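Long-range contacts in ABC transporter substrate-binding protein (Bradyrhizobium japonicum, PDB 4I1D), which probably captures solutes, perhaps polyamines, in the periplasm for import by an ABC transporter, and holds D-malate in its ligand pocket: residues A204-V209 / H264-P269; Y105-A110 / I227-S232; F221-G226 / P292-K297. All coordinates share one frame; numbering follows the deposited sequence.

Contact 1 (A204-V209 / H264-P269); sequences AWNGRV and HIDYGP. With MLT (D-malate), chain U; SO4 (sulfate ion), chain J.
Asn206 grips Asp266 through a single nitrogen. Its ND2 donates to the backbone O of Asp266 (2.8 Å) and also to the carboxylate OD2 of Asp266 (2.8 Å). Both acceptors lie in the amide plane, yet OD2 is met from above its own carboxylate plane, the two flat groups being turned 75° against each other. Asn206 OD1, which accepts from the backbone N of Ser106, meets the rim of the Tyr267 ring in plane, 3.6 Å from CE1. The Tyr267 hydroxyl rests on Gly207, with OH 3.4 Å from CA; any CB there would collide with it. In this type 2 periplasmic-binding-protein fold, Trp205 is the N-cap that joins strand 201-205 to helix 206-214, and D-malate lies beside this junction. Arg208, whose CB points away from 264-269, takes one malate carboxylate with two bonds, NE to O5 at 3.0 Å and NH2 to O4 at 2.9 Å, while Trp205 CZ3 packs 3.7 Å from malate C3. Farther out, Arg208 NH1 forms a salt bridge with Asp37 of the second subunit. Asp266, the centre of an inverse gamma turn, makes a long, weak ion pair with Arg284.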
# COMPACT_ATOMS: atom_id res chain seq x y z
N ALA A 204 -10.67 -18.85 30.49
CA ALA A 204 -9.26 -18.71 30.82
C ALA A 204 -8.68 -20.09 31.12
O ALA A 204 -9.41 -21.02 31.50
CB ALA A 204 -9.09 -17.77 32.04
N TRP A 205 -7.37 -20.22 30.97
CA TRP A 205 -6.69 -21.45 31.34
C TRP A 205 -6.69 -21.58 32.86
O TRP A 205 -6.39 -20.63 33.59
CB TRP A 205 -5.28 -21.45 30.74
CG TRP A 205 -5.30 -21.53 29.21
CD1 TRP A 205 -5.99 -22.43 28.45
CD2 TRP A 205 -4.60 -20.68 28.28
NE1 TRP A 205 -5.77 -22.20 27.11
CE2 TRP A 205 -4.91 -21.13 26.98
CE3 TRP A 205 -3.72 -19.60 28.43
CZ2 TRP A 205 -4.40 -20.54 25.83
CZ3 TRP A 205 -3.20 -19.01 27.28
CH2 TRP A 205 -3.55 -19.47 26.00
N ASN A 206 -7.02 -22.77 33.36
CA ASN A 206 -7.23 -22.93 34.79
C ASN A 206 -6.00 -22.54 35.61
O ASN A 206 -6.12 -22.04 36.72
CB ASN A 206 -7.66 -24.36 35.12
CG ASN A 206 -6.53 -25.34 35.00
OD1 ASN A 206 -6.18 -25.77 33.91
ND2 ASN A 206 -5.92 -25.70 36.13
N GLY A 207 -4.82 -22.74 35.03
CA GLY A 207 -3.57 -22.41 35.70
C GLY A 207 -3.38 -20.92 35.95
O GLY A 207 -2.80 -20.53 36.97
N ARG A 208 -3.85 -20.09 35.02
CA ARG A 208 -3.77 -18.64 35.16
C ARG A 208 -4.74 -18.14 36.24
O ARG A 208 -4.43 -17.21 36.98
CB ARG A 208 -4.08 -17.94 33.83
CG ARG A 208 -2.91 -17.91 32.84
CD ARG A 208 -1.79 -16.98 33.34
NE ARG A 208 -0.68 -16.90 32.40
CZ ARG A 208 0.41 -16.16 32.62
NH1 ARG A 208 0.51 -15.45 33.73
NH2 ARG A 208 1.39 -16.14 31.72
N VAL A 209 -5.90 -18.77 36.33
CA VAL A 209 -6.88 -18.37 37.33
C VAL A 209 -6.43 -18.75 38.72
O VAL A 209 -6.46 -17.92 39.63
CB VAL A 209 -8.25 -19.01 37.09
CG1 VAL A 209 -9.24 -18.53 38.14
CG2 VAL A 209 -8.73 -18.70 35.69
N HIS A 264 3.38 -28.81 41.91
CA HIS A 264 4.00 -27.51 41.70
C HIS A 264 3.17 -26.58 40.83
O HIS A 264 3.43 -25.38 40.75
CB HIS A 264 5.41 -27.69 41.12
CG HIS A 264 6.36 -28.33 42.10
ND1 HIS A 264 6.80 -29.63 41.97
CD2 HIS A 264 6.91 -27.85 43.24
CE1 HIS A 264 7.60 -29.92 42.98
NE2 HIS A 264 7.69 -28.86 43.77
N ILE A 265 2.14 -27.14 40.21
CA ILE A 265 1.27 -26.36 39.35
C ILE A 265 -0.03 -27.12 39.13
O ILE A 265 -0.06 -28.35 39.18
CB ILE A 265 1.96 -26.00 38.02
CG1 ILE A 265 1.23 -24.85 37.33
CG2 ILE A 265 2.11 -27.24 37.12
CD1 ILE A 265 1.97 -24.28 36.14
N ASP A 266 -1.10 -26.37 38.90
CA ASP A 266 -2.45 -26.90 38.80
C ASP A 266 -2.74 -27.59 37.45
O ASP A 266 -3.78 -27.35 36.83
CB ASP A 266 -3.45 -25.77 39.04
CG ASP A 266 -4.86 -26.28 39.28
OD1 ASP A 266 -4.99 -27.38 39.86
OD2 ASP A 266 -5.82 -25.58 38.89
N TYR A 267 -1.82 -28.43 36.99
CA TYR A 267 -2.05 -29.18 35.76
C TYR A 267 -2.02 -30.66 36.06
O TYR A 267 -1.43 -31.07 37.06
CB TYR A 267 -1.03 -28.80 34.68
CG TYR A 267 -1.17 -27.35 34.25
CD1 TYR A 267 -2.43 -26.78 34.12
CD2 TYR A 267 -0.05 -26.55 34.01
CE1 TYR A 267 -2.58 -25.44 33.73
CE2 TYR A 267 -0.20 -25.21 33.62
CZ TYR A 267 -1.47 -24.66 33.49
OH TYR A 267 -1.64 -23.34 33.11
N GLY A 268 -2.68 -31.45 35.23
CA GLY A 268 -2.77 -32.88 35.45
C GLY A 268 -1.63 -33.61 34.77
O GLY A 268 -1.08 -33.12 33.79
N PRO A 269 -1.28 -34.80 35.29
CA PRO A 269 -0.19 -35.57 34.68
C PRO A 269 -0.61 -36.19 33.35
O PRO A 269 -1.70 -36.76 33.27
CB PRO A 269 0.10 -36.66 35.73
CG PRO A 269 -1.22 -36.89 36.41
CD PRO A 269 -1.95 -35.54 36.38
C1 MLT U . 0.27 -16.97 25.65
O1 MLT U . 1.40 -16.84 25.11
O2 MLT U . -0.73 -17.09 24.91
C2 MLT U . 0.14 -17.00 27.15
O3 MLT U . 1.06 -16.15 27.82
C3 MLT U . 0.39 -18.42 27.61
C4 MLT U . 0.50 -18.38 29.11
O4 MLT U . 1.61 -18.19 29.65
O5 MLT U . -0.51 -18.52 29.84
S SO4 J . -1.33 -23.79 41.64
O1 SO4 J . -0.29 -24.64 42.22
O2 SO4 J . -1.35 -23.95 40.19
O3 SO4 J . -2.63 -24.18 42.20
O4 SO4 J . -1.07 -22.39 41.96

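Contact 2 (Y105-A110 / I227-S232); sequences YSSVLA and ILQSTS
Ile227 and Ser107 form a hydrogen-bonded antiparallel pair: Ile227 N donates to Ser107 O (2.9 Å), and Ser107 N returns a bond to Ile227 O (3.0 Å). That same Ile227 O is also approached by Ser106 CA at 3.3 Å, a CA-H...O contact of the kind common between antiparallel strands. Trp124 of helix 124-128 packs against the Ile227 side chain. Leu228 faces Ser106 as the non-hydrogen-bonded pair and projects with it from the other side of the sheet; its CD1 lies 3.7 Å from Ser106 OG, a hydroxyl that finds its polar partner in Gln298. Gln229 then pairs with Tyr105, its N donating to Tyr105 O at 2.8 Å and its O accepting from Tyr105 N at 2.9 Å. The two strands run at 149° to each other, and both belong to longer strands, 100-112 and 219-235, consistent with the paired strands that link the two lobes in type 2 periplasmic binding proteins. Tyr105 CG stands between the backbone N and the carbonyl carbon (chi1 60°), and the ring lies over the neighbouring strand. One ring face receives Gln229 CB in a CH-pi contact, the carbon 4.0 Å from the ring centroid and set toward the rim. Beyond it, Ser230 lends only backbone to the ring, its own N being bound by Tyr303 OH and its OG by Thr64. At Thr231 the methyl CG2 reaches Tyr105 CE2 at 4.0 Å, while the backbone N stands at the ring edge, near its plane. Thr231 OG1 is engaged with Glu103 and Asp61, and the Tyr105 hydroxyl bonds a glycerol molecule probably taken from the crystallisation liquor.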
# COMPACT_ATOMS: atom_id res chain seq x y z
N TYR A 105 -4.37 -29.61 30.83
CA TYR A 105 -4.87 -28.33 31.32
C TYR A 105 -6.28 -28.10 30.80
O TYR A 105 -6.71 -28.76 29.86
CB TYR A 105 -3.97 -27.19 30.87
CG TYR A 105 -3.83 -27.02 29.36
CD1 TYR A 105 -4.50 -26.01 28.69
CD2 TYR A 105 -3.01 -27.86 28.63
CE1 TYR A 105 -4.35 -25.83 27.31
CE2 TYR A 105 -2.86 -27.70 27.26
CZ TYR A 105 -3.52 -26.69 26.60
OH TYR A 105 -3.35 -26.55 25.24
N SER A 106 -6.98 -27.14 31.40
CA SER A 106 -8.35 -26.84 30.98
C SER A 106 -8.55 -25.38 30.64
O SER A 106 -7.94 -24.50 31.26
CB SER A 106 -9.34 -27.25 32.07
OG SER A 106 -9.22 -28.62 32.38
N SER A 107 -9.40 -25.13 29.65
CA SER A 107 -9.98 -23.80 29.46
C SER A 107 -11.27 -23.81 30.25
O SER A 107 -12.11 -24.66 30.04
CB SER A 107 -10.26 -23.54 27.98
OG SER A 107 -9.05 -23.45 27.24
N VAL A 108 -11.42 -22.87 31.18
CA VAL A 108 -12.57 -22.89 32.08
C VAL A 108 -13.31 -21.55 32.15
O VAL A 108 -12.77 -20.49 31.80
CB VAL A 108 -12.15 -23.31 33.53
CG1 VAL A 108 -11.70 -24.76 33.56
CG2 VAL A 108 -11.05 -22.39 34.06
N LEU A 109 -14.56 -21.62 32.58
CA LEU A 109 -15.31 -20.44 32.95
C LEU A 109 -14.76 -19.91 34.29
O LEU A 109 -14.93 -20.54 35.34
CB LEU A 109 -16.80 -20.79 33.08
CG LEU A 109 -17.79 -19.70 33.52
CD1 LEU A 109 -17.57 -18.44 32.72
CD2 LEU A 109 -19.25 -20.16 33.42
N ALA A 110 -14.08 -18.77 34.22
CA ALA A 110 -13.58 -18.09 35.42
C ALA A 110 -14.47 -16.89 35.68
O ALA A 110 -15.09 -16.34 34.75
CB ALA A 110 -12.11 -17.65 35.23
N ILE A 227 -13.12 -27.17 28.91
CA ILE A 227 -12.54 -27.89 27.79
C ILE A 227 -11.19 -28.49 28.21
O ILE A 227 -10.21 -27.77 28.46
CB ILE A 227 -12.38 -27.00 26.55
CG1 ILE A 227 -13.73 -26.44 26.10
CG2 ILE A 227 -11.74 -27.79 25.42
CD1 ILE A 227 -14.19 -25.26 26.91
N LEU A 228 -11.15 -29.82 28.30
CA LEU A 228 -9.96 -30.53 28.78
C LEU A 228 -8.98 -30.77 27.64
O LEU A 228 -9.32 -31.39 26.63
CB LEU A 228 -10.36 -31.85 29.43
CG LEU A 228 -9.21 -32.69 29.98
CD1 LEU A 228 -8.31 -31.87 30.93
CD2 LEU A 228 -9.77 -33.91 30.67
N GLN A 229 -7.76 -30.27 27.81
CA GLN A 229 -6.77 -30.30 26.75
C GLN A 229 -5.44 -30.83 27.28
O GLN A 229 -5.30 -31.08 28.48
CB GLN A 229 -6.58 -28.90 26.19
CG GLN A 229 -7.87 -28.32 25.60
CD GLN A 229 -7.85 -26.80 25.57
OE1 GLN A 229 -8.56 -26.13 26.33
NE2 GLN A 229 -7.02 -26.25 24.70
N SER A 230 -4.46 -30.98 26.39
CA SER A 230 -3.15 -31.49 26.79
C SER A 230 -2.04 -31.04 25.86
O SER A 230 -2.26 -30.77 24.68
CB SER A 230 -3.18 -33.02 26.80
OG SER A 230 -3.23 -33.52 25.47
N THR A 231 -0.82 -30.97 26.40
CA THR A 231 0.36 -30.92 25.54
C THR A 231 1.04 -32.29 25.53
O THR A 231 0.80 -33.13 26.41
CB THR A 231 1.38 -29.84 25.99
OG1 THR A 231 1.74 -30.06 27.35
CG2 THR A 231 0.78 -28.43 25.83
N SER A 232 1.87 -32.50 24.51
CA SER A 232 2.62 -33.74 24.37
C SER A 232 4.09 -33.44 24.01
O SER A 232 4.41 -32.37 23.48
CB SER A 232 2.00 -34.63 23.27
OG SER A 232 0.68 -35.01 23.61

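Contact 3 (F221-G226 / P292-K297); sequences FTYNQG and PANAAK. With SO4 (sulfate ion), chain K.
A type II beta turn from Tyr223 to Gly226, where strand 219-235 rounds a corner, lies against Asn294 of the short helix 292-295 and Lys297, which follows it. The turn is closed by Gly226 N donating to Tyr223 O (2.8 Å), and Gln225 takes the positive phi (63°) expected of its third position. Gln225 N donates across the contact to Lys297 O at 2.8 Å. Just before the turn, Thr222 OG1 accepts from Asn224 N (2.9 Å), an ST turn overlapping the first. The Tyr223 ring is held between two residues. Asn294 CB sits over one face, and its amide, tilted 30° from the ring, comes closer still, with CG 3.5 Å from Tyr223 CD2. Over the opposite face, the rim atom CE2 of Phe221 stands 3.5 Å above the ring centre. Asn294 ND2, though close to the ring, is satisfied by Leu288 O and Ala286 O, which fix the turn of the amide. The Tyr223 hydroxyl is hydrogen-bonded to Gln287 O. An alanine in place of Tyr223 would probably open a gap between Phe221 and Asn294 and leave Gln287 O without that partner. Lys297 CB packs 3.9 Å from Asn224 CA, and the two side chains cross at about a right angle. The lysine chain stays extended to CE and then bends (chi4 -117°), bringing NZ to a weak bond with sulfate O3 at 3.0 Å; the sulfate probably comes from the crystallisation liquor. Around this corner, Asn224 ND2 bonds Asn122 O and Gln225 O receives Trp124 NE1. The Tyr223 ring touches Ser106 and Val108 of strand 100-112 and Asn206 of helix 206-214, so the short helix 292-295 is joined through it to the sheet.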
# COMPACT_ATOMS: atom_id res chain seq x y z
N PHE A 221 -13.23 -20.41 39.58
CA PHE A 221 -13.65 -21.03 38.33
C PHE A 221 -14.31 -22.37 38.60
O PHE A 221 -14.23 -22.90 39.70
CB PHE A 221 -12.48 -21.21 37.36
CG PHE A 221 -11.55 -22.35 37.71
CD1 PHE A 221 -10.44 -22.14 38.52
CD2 PHE A 221 -11.78 -23.62 37.21
CE1 PHE A 221 -9.58 -23.19 38.83
CE2 PHE A 221 -10.93 -24.68 37.52
CZ PHE A 221 -9.82 -24.46 38.33
N THR A 222 -14.96 -22.91 37.58
CA THR A 222 -15.56 -24.23 37.67
C THR A 222 -14.98 -25.10 36.58
O THR A 222 -14.60 -24.61 35.52
CB THR A 222 -17.09 -24.17 37.49
OG1 THR A 222 -17.62 -25.50 37.55
CG2 THR A 222 -17.44 -23.57 36.14
N TYR A 223 -14.90 -26.41 36.83
CA TYR A 223 -14.52 -27.33 35.78
C TYR A 223 -15.75 -27.72 34.95
O TYR A 223 -15.62 -28.29 33.86
CB TYR A 223 -13.81 -28.57 36.34
CG TYR A 223 -12.33 -28.37 36.64
CD1 TYR A 223 -11.42 -28.12 35.62
CD2 TYR A 223 -11.85 -28.46 37.95
CE1 TYR A 223 -10.07 -27.94 35.88
CE2 TYR A 223 -10.50 -28.28 38.22
CZ TYR A 223 -9.61 -28.03 37.19
OH TYR A 223 -8.28 -27.86 37.48
N ASN A 224 -16.93 -27.41 35.46
CA ASN A 224 -18.14 -27.76 34.71
C ASN A 224 -18.11 -27.19 33.30
O ASN A 224 -17.96 -25.98 33.11
CB ASN A 224 -19.40 -27.32 35.44
CG ASN A 224 -20.65 -27.96 34.86
OD1 ASN A 224 -20.67 -29.16 34.58
ND2 ASN A 224 -21.69 -27.16 34.65
N GLN A 225 -18.25 -28.06 32.31
CA GLN A 225 -18.22 -27.66 30.90
C GLN A 225 -16.88 -27.07 30.49
O GLN A 225 -16.78 -26.38 29.47
CB GLN A 225 -19.35 -26.69 30.55
CG GLN A 225 -20.75 -27.29 30.71
CD GLN A 225 -21.77 -26.65 29.78
OE1 GLN A 225 -21.70 -25.45 29.50
NE2 GLN A 225 -22.71 -27.45 29.29
N GLY A 226 -15.84 -27.34 31.27
CA GLY A 226 -14.50 -26.93 30.89
C GLY A 226 -14.08 -27.70 29.66
O GLY A 226 -14.63 -28.76 29.37
N PRO A 292 -10.37 -37.86 37.51
CA PRO A 292 -11.56 -38.49 36.93
C PRO A 292 -12.86 -37.70 37.13
O PRO A 292 -13.60 -37.51 36.16
CB PRO A 292 -11.61 -39.84 37.64
CG PRO A 292 -10.15 -40.18 37.81
CD PRO A 292 -9.47 -38.86 38.13
N ALA A 293 -13.14 -37.23 38.35
CA ALA A 293 -14.40 -36.53 38.61
C ALA A 293 -14.47 -35.16 37.94
O ALA A 293 -15.56 -34.71 37.55
CB ALA A 293 -14.68 -36.43 40.11
N ASN A 294 -13.33 -34.49 37.80
CA ASN A 294 -13.32 -33.21 37.10
C ASN A 294 -13.43 -33.41 35.60
O ASN A 294 -14.10 -32.65 34.91
CB ASN A 294 -12.07 -32.39 37.43
CG ASN A 294 -12.11 -31.83 38.84
OD1 ASN A 294 -13.19 -31.59 39.37
ND2 ASN A 294 -10.95 -31.64 39.45
N ALA A 295 -12.75 -34.44 35.11
CA ALA A 295 -12.76 -34.78 33.69
C ALA A 295 -14.17 -35.09 33.21
O ALA A 295 -14.56 -34.74 32.09
CB ALA A 295 -11.84 -35.96 33.42
N ALA A 296 -14.95 -35.75 34.07
CA ALA A 296 -16.30 -36.16 33.73
C ALA A 296 -17.21 -34.96 33.46
O ALA A 296 -18.20 -35.10 32.75
CB ALA A 296 -16.90 -37.06 34.82
N LYS A 297 -16.89 -33.80 34.02
CA LYS A 297 -17.71 -32.59 33.81
C LYS A 297 -17.30 -31.86 32.53
O LYS A 297 -17.91 -30.86 32.18
CB LYS A 297 -17.52 -31.60 34.96
CG LYS A 297 -17.95 -32.07 36.34
CD LYS A 297 -17.40 -31.11 37.40
CE LYS A 297 -17.77 -31.53 38.81
NZ LYS A 297 -18.64 -30.52 39.46
S SO4 K . -18.73 -26.87 40.42
O1 SO4 K . -18.99 -27.29 41.79
O2 SO4 K . -17.31 -27.06 40.10
O3 SO4 K . -19.57 -27.66 39.50
O4 SO4 K . -19.06 -25.45 40.31

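In the fold
Strand 100-112 ties the three contacts together. Contact 1 docks on it through Ala204 O to Val108 N (2.8 Å) and Asn206 N to Ser106 O (2.9 Å), and its centre is about 8 Å from that of contact 2. Contacts 2 and 3 share strand 219-235, their centres about 10 Å apart, with Val108 CG2 packed 3.5 Å from Phe221 CD2. Contacts 1 and 3, about 13 Å apart, meet where Tyr223 OH lies 3.5 Å from Asn206 ND2. D-malate touches contact 1 directly, and Thr185, Ser186 and Gly187 complete its pocket. The side chains of Tyr105 and Tyr223 stand back from that of Arg208, about 9 Å and 11 Å away.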